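Local atomic coordinates of A207R protein, arginine decarboxylase (Paramecium bursaria Chlorella virus 1, PDB entry 2NV9), a protein that decarboxylates arginine to agmatine using pyridoxal 5'-phosphate, as a viral enzyme of the eukaryotic ornithine decarboxylase-like family. Residues B[207-212]-B[246-251]. The protein carries 1 engineered substitution. Sequence-based numbering, arbitrary orientation.
Sequences KPYILD and TVTIVA
Leu211 and Ile249 pair across two neighbouring parallel strands of the TIM barrel that binds pyridoxal 5'-phosphate. Strand 248-251 is the last of the eight in chain order and strand 210-212 the seventh. Helix 229-241 lies in the connection between them, as in a beta-alpha-beta unit. Thr248 bonds the backbone on either side of Ile210. Thr248 N donates to Tyr209 O (2.8 Å). Thr248 O accepts from Leu211 N (3.0 Å). Val250 N to Leu211 O (2.8 Å) continues the parallel ladder. Each of these carbonyls also receives a CA-H from the facing strand.

Leu211 and Ile249 lie side by side on the helix-facing side of the sheet, with Leu211 CD2 4.0 Å from Ile249 CG2. Leu211 also meets loop residue Phe242, and Ser194 of helix 184-204. Ile210, Asp212, Thr248 and Val250 occupy the other face, toward the barrel interior. The Tyr209 ring runs beside Thr248, whose OG1 sits at the ring edge, 4.1 Å from CD1.

The C-terminal ends lead toward the cofactor, and the side chain of Asp212 is about 7 Å from it. Asp212 OD1 accepts a hydrogen bond from Gly214 N, which probably helps hold the carboxylate, while OD2 lies close to the like-charged Glu252 OE2. With CG anti to the backbone N (chi1 177°), Asp212 crosses the Val250 side chain at a slant, and Val250 CG2 lies 3.7 Å from both CB and CG of Asp212.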
loop_
_atom_site.group_PDB
_atom_site.type_symbol
_atom_site.label_atom_id
_atom_site.label_comp_id
_atom_site.label_asym_id
_atom_site.label_seq_id
_atom_site.Cartn_x
_atom_site.Cartn_y
_atom_site.Cartn_z
ATOM N N LYS B 207 -33.448 -16.725 -17.716
ATOM C CA LYS B 207 -34.524 -16.438 -16.764
ATOM C C LYS B 207 -33.937 -15.735 -15.545
ATOM O O LYS B 207 -33.888 -16.322 -14.445
ATOM C CB LYS B 207 -35.213 -17.738 -16.319
ATOM C CG LYS B 207 -35.742 -18.652 -17.404
ATOM C CD LYS B 207 -36.666 -17.923 -18.330
ATOM C CE LYS B 207 -37.522 -18.901 -19.168
ATOM N NZ LYS B 207 -38.654 -19.653 -18.438
ATOM N N PRO B 208 -33.470 -14.480 -15.723
ATOM C CA PRO B 208 -32.865 -13.753 -14.616
ATOM C C PRO B 208 -33.903 -13.401 -13.552
ATOM O O PRO B 208 -35.096 -13.207 -13.875
ATOM C CB PRO B 208 -32.365 -12.465 -15.286
ATOM C CG PRO B 208 -33.245 -12.285 -16.422
ATOM C CD PRO B 208 -33.562 -13.635 -16.937
ATOM N N TYR B 209 -33.440 -13.293 -12.308
ATOM C CA TYR B 209 -34.304 -12.883 -11.219
ATOM C C TYR B 209 -33.571 -12.031 -10.187
ATOM O O TYR B 209 -34.126 -11.728 -9.137
ATOM C CB TYR B 209 -34.905 -14.114 -10.554
ATOM C CG TYR B 209 -33.881 -15.052 -9.963
ATOM C CD1 TYR B 209 -33.549 -14.984 -8.601
ATOM C CD2 TYR B 209 -33.283 -16.039 -10.738
ATOM C CE1 TYR B 209 -32.603 -15.845 -8.039
ATOM C CE2 TYR B 209 -32.320 -16.913 -10.173
ATOM C CZ TYR B 209 -32.008 -16.803 -8.830
ATOM O OH TYR B 209 -31.082 -17.690 -8.284
ATOM N N ILE B 210 -32.328 -11.659 -10.477
ATOM C CA ILE B 210 -31.527 -10.915 -9.515
ATOM C C ILE B 210 -31.105 -9.524 -10.042
ATOM O O ILE B 210 -30.550 -9.404 -11.132
ATOM C CB ILE B 210 -30.269 -11.714 -9.014
ATOM C CG1 ILE B 210 -30.678 -12.948 -8.197
ATOM C CG2 ILE B 210 -29.323 -10.843 -8.155
ATOM C CD1 ILE B 210 -29.476 -13.780 -7.665
ATOM N N LEU B 211 -31.378 -8.503 -9.235
ATOM C CA LEU B 211 -30.745 -7.189 -9.384
ATOM C C LEU B 211 -29.724 -7.001 -8.257
ATOM O O LEU B 211 -30.066 -7.123 -7.100
ATOM C CB LEU B 211 -31.774 -6.059 -9.335
ATOM C CG LEU B 211 -31.256 -4.604 -9.186
ATOM C CD1 LEU B 211 -30.509 -4.150 -10.449
ATOM C CD2 LEU B 211 -32.396 -3.642 -8.887
ATOM N N ASP B 212 -28.489 -6.678 -8.624
ATOM C CA ASP B 212 -27.446 -6.455 -7.665
ATOM C C ASP B 212 -26.969 -5.006 -7.849
ATOM O O ASP B 212 -26.363 -4.697 -8.872
ATOM C CB ASP B 212 -26.312 -7.426 -7.953
ATOM C CG ASP B 212 -25.091 -7.228 -7.030
ATOM O OD1 ASP B 212 -24.947 -6.182 -6.343
ATOM O OD2 ASP B 212 -24.274 -8.176 -7.019
ATOM N N THR B 246 -41.127 -11.122 -7.663
ATOM C CA THR B 246 -40.320 -12.227 -8.183
ATOM C C THR B 246 -38.843 -11.906 -8.386
ATOM O O THR B 246 -38.033 -12.814 -8.630
ATOM C CB THR B 246 -40.868 -12.721 -9.519
ATOM O OG1 THR B 246 -40.994 -11.617 -10.441
ATOM C CG2 THR B 246 -42.218 -13.395 -9.301
ATOM N N VAL B 247 -38.501 -10.622 -8.312
ATOM C CA VAL B 247 -37.113 -10.200 -8.403
ATOM C C VAL B 247 -36.525 -10.116 -7.002
ATOM O O VAL B 247 -37.112 -9.509 -6.099
ATOM C CB VAL B 247 -36.954 -8.863 -9.167
ATOM C CG1 VAL B 247 -35.516 -8.372 -9.137
ATOM C CG2 VAL B 247 -37.423 -9.033 -10.646
ATOM N N THR B 248 -35.394 -10.785 -6.829
ATOM C CA THR B 248 -34.573 -10.657 -5.650
ATOM C C THR B 248 -33.545 -9.539 -5.861
ATOM O O THR B 248 -32.789 -9.561 -6.837
ATOM C CB THR B 248 -33.818 -11.950 -5.395
ATOM O OG1 THR B 248 -34.765 -13.008 -5.170
ATOM C CG2 THR B 248 -32.870 -11.788 -4.196
ATOM N N ILE B 249 -33.523 -8.578 -4.938
ATOM C CA ILE B 249 -32.574 -7.485 -5.000
ATOM C C ILE B 249 -31.480 -7.676 -3.923
ATOM O O ILE B 249 -31.780 -7.979 -2.749
ATOM C CB ILE B 249 -33.280 -6.130 -4.862
ATOM C CG1 ILE B 249 -34.508 -6.129 -5.792
ATOM C CG2 ILE B 249 -32.289 -4.949 -5.160
ATOM C CD1 ILE B 249 -35.463 -5.115 -5.481
ATOM N N VAL B 250 -30.229 -7.530 -4.353
ATOM C CA VAL B 250 -29.081 -7.566 -3.427
ATOM C C VAL B 250 -28.192 -6.341 -3.634
ATOM O O VAL B 250 -28.374 -5.610 -4.610
ATOM C CB VAL B 250 -28.252 -8.899 -3.524
ATOM C CG1 VAL B 250 -29.216 -10.130 -3.363
ATOM C CG2 VAL B 250 -27.452 -8.982 -4.823
ATOM N N ALA B 251 -27.319 -6.095 -2.666
ATOM C CA ALA B 251 -26.305 -5.045 -2.758
ATOM C C ALA B 251 -24.954 -5.628 -2.302
ATOM O O ALA B 251 -24.909 -6.682 -1.669
ATOM C CB ALA B 251 -26.704 -3.837 -1.907
#